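Local coordinates for protein aromatic-amino-acid aminotransferase (Burkholderia pseudomallei, PDB 4F4E) that probably transfers amino groups between aromatic amino acids such as tyrosine and 2-oxoglutarate, using a pyridoxal 5'-phosphate cofactor and working as a homodimer, at residues L200-H205 against L233-Q238. Numbering follows the deposited sequence. Where two conformers were deposited one is given.
Sequences LHACCH and LDIAYQ. With EDO (1,2-ethanediol), chain C.
Neighbouring parallel strands of the central sheet in this fold type I aminotransferase, 197-201 and 230-235, end side by side at the cofactor site; helix 214-227 completes their beta-alpha-beta unit. Two backbone bonds fix the register of L200 with L233 and H201 with D234: D234 N donates to L200 O at 2.8 Å and A202 N to D234 O at 3.0 Å, both fairly straight, with N-H...O angles of 161°. On the face bearing L200 and L233, L233 CD2 packs against L200 CB at 3.8 Å, and F254 of helix 249-256 touches both leucines. H201 and D234 occupy the other face, where D234 OD2 bonds H156 NE2 and H201 NE2 bonds S152 OG. H205 CD2 lies over the centre of the H201 ring, 3.4 Å above its plane. Just past the end of strand 197-201, A202 CB sits 3.7 Å from both CB and CG1 of I235, the last residue of strand 230-235, with CG1 carried anti to the backbone N (chi1 -171°). As the two segments diverge, a water spans the gap, accepting from Y237 N and donating to C203 O. Y237 OH is hydrogen-bonded to O3 of the cofactor-lysine residue at position 269, which places this end of the contact at the cofactor. At the base of that tyrosine, Y237 CB lies 3.6 Å from C204 CB and 3.9 Å from C204 SG.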
loop_
_atom_site.group_PDB
_atom_site.type_symbol
_atom_site.label_atom_id
_atom_site.label_comp_id
_atom_site.label_asym_id
_atom_site.label_seq_id
_atom_site.Cartn_x
_atom_site.Cartn_y
_atom_site.Cartn_z
ATOM N N LEU A 200 -1.356 -19.858 10.099
ATOM C CA LEU A 200 -0.614 -20.333 11.247
ATOM C C LEU A 200 0.326 -19.233 11.737
ATOM O O LEU A 200 1.183 -18.743 10.971
ATOM C CB LEU A 200 0.218 -21.558 10.829
ATOM C CG LEU A 200 -0.598 -22.799 10.439
ATOM C CD1 LEU A 200 0.203 -23.797 9.557
ATOM C CD2 LEU A 200 -1.099 -23.481 11.718
ATOM N N HIS A 201 0.155 -18.835 13.004
ATOM C CA HIS A 201 1.105 -17.928 13.631
ATOM C C HIS A 201 2.418 -18.624 13.874
ATOM O O HIS A 201 2.479 -19.688 14.523
ATOM C CB HIS A 201 0.557 -17.415 14.958
ATOM C CG HIS A 201 -0.765 -16.681 14.857
ATOM N ND1 HIS A 201 -0.903 -15.398 15.262
ATOM C CD2 HIS A 201 -2.034 -17.111 14.451
ATOM C CE1 HIS A 201 -2.201 -15.013 15.107
ATOM N NE2 HIS A 201 -2.903 -16.075 14.628
ATOM N N ALA A 202 3.523 -18.004 13.472
ATOM C CA ALA A 202 4.804 -18.671 13.604
ATOM C C ALA A 202 5.209 -18.794 15.059
ATOM O O ALA A 202 5.906 -19.733 15.434
ATOM C CB ALA A 202 5.912 -17.948 12.815
ATOM N N CYS A 203 4.843 -17.782 15.841
ATOM C CA CYS A 203 5.200 -17.649 17.251
ATOM C C CYS A 203 4.521 -16.388 17.778
ATOM O O CYS A 203 3.984 -15.586 17.012
ATOM C CB CYS A 203 6.716 -17.560 17.488
ATOM S SG CYS A 203 7.585 -16.127 16.864
ATOM N N CYS A 204 4.525 -16.223 19.088
ATOM C CA CYS A 204 3.991 -15.003 19.695
ATOM C C CYS A 204 2.552 -14.796 19.279
ATOM O O CYS A 204 2.158 -13.741 18.722
ATOM C CB CYS A 204 4.849 -13.808 19.349
ATOM S SG CYS A 204 6.537 -13.898 20.027
ATOM N N HIS A 205 1.752 -15.829 19.522
ATOM C CA HIS A 205 0.343 -15.837 19.117
ATOM C C HIS A 205 -0.375 -14.566 19.472
ATOM O O HIS A 205 -0.287 -14.086 20.599
ATOM C CB HIS A 205 -0.412 -17.051 19.695
ATOM C CG HIS A 205 -1.773 -17.225 19.108
ATOM N ND1 HIS A 205 -2.925 -16.792 19.754
ATOM C CD2 HIS A 205 -2.187 -17.705 17.841
ATOM C CE1 HIS A 205 -3.977 -17.048 18.960
ATOM N NE2 HIS A 205 -3.547 -17.570 17.794
ATOM N N LEU A 233 1.943 -19.177 6.716
ATOM C CA LEU A 233 2.558 -18.765 7.978
ATOM C C LEU A 233 2.525 -17.239 8.075
ATOM O O LEU A 233 2.761 -16.525 7.085
ATOM C CB LEU A 233 3.989 -19.312 8.083
ATOM C CG LEU A 233 4.060 -20.831 8.283
ATOM C CD1 LEU A 233 5.394 -21.363 7.820
ATOM C CD2 LEU A 233 3.839 -21.183 9.759
ATOM N N ASP A 234 2.221 -16.731 9.267
ATOM C CA ASP A 234 2.199 -15.294 9.561
ATOM C C ASP A 234 3.190 -15.078 10.699
ATOM O O ASP A 234 2.990 -15.552 11.841
ATOM C CB ASP A 234 0.805 -14.881 10.007
ATOM C CG ASP A 234 0.675 -13.396 10.303
ATOM O OD1 ASP A 234 1.709 -12.712 10.542
ATOM O OD2 ASP A 234 -0.486 -12.895 10.321
ATOM N N ILE A 235 4.319 -14.465 10.336
ATOM C CA ILE A 235 5.457 -14.217 11.249
ATOM C C ILE A 235 5.664 -12.708 11.430
ATOM O O ILE A 235 6.408 -12.040 10.704
ATOM C CB ILE A 235 6.728 -14.988 10.813
ATOM C CG1 ILE A 235 7.839 -14.899 11.878
ATOM C CG2 ILE A 235 7.185 -14.583 9.388
ATOM C CD1 ILE A 235 9.024 -15.877 11.626
ATOM N N ALA A 236 4.931 -12.166 12.398
ATOM C CA ALA A 236 4.919 -10.745 12.673
ATOM C C ALA A 236 5.826 -10.367 13.857
ATOM O O ALA A 236 6.013 -9.195 14.121
ATOM C CB ALA A 236 3.498 -10.287 12.935
ATOM N N TYR A 237 6.353 -11.374 14.573
ATOM C CA TYR A 237 7.099 -11.130 15.805
ATOM C C TYR A 237 8.430 -11.883 15.879
ATOM O O TYR A 237 8.839 -12.306 16.938
ATOM C CB TYR A 237 6.231 -11.476 17.034
ATOM C CG TYR A 237 4.961 -10.690 17.096
ATOM C CD1 TYR A 237 4.928 -9.407 17.658
ATOM C CD2 TYR A 237 3.750 -11.244 16.643
ATOM C CE1 TYR A 237 3.741 -8.701 17.707
ATOM C CE2 TYR A 237 2.591 -10.524 16.657
ATOM C CZ TYR A 237 2.582 -9.263 17.215
ATOM O OH TYR A 237 1.419 -8.547 17.247
ATOM N N GLN A 238 9.132 -12.011 14.749
ATOM C CA GLN A 238 10.401 -12.701 14.734
ATOM C C GLN A 238 11.374 -11.920 15.598
ATOM O O GLN A 238 11.698 -10.791 15.287
ATOM C CB GLN A 238 10.972 -12.849 13.320
ATOM C CG GLN A 238 12.223 -13.714 13.282
ATOM C CD GLN A 238 12.749 -13.941 11.872
ATOM O OE1 GLN A 238 12.226 -13.364 10.881
ATOM N NE2 GLN A 238 13.765 -14.749 11.767
HETATM C C1 EDO C . -1.539 -21.294 15.556
HETATM O O1 EDO C . -1.614 -20.429 14.448
HETATM C C2 EDO C . -0.109 -21.747 15.884
HETATM O O2 EDO C . 0.670 -20.677 16.340
HETATM O O HOH W 1 5.764 -14.254 14.778
#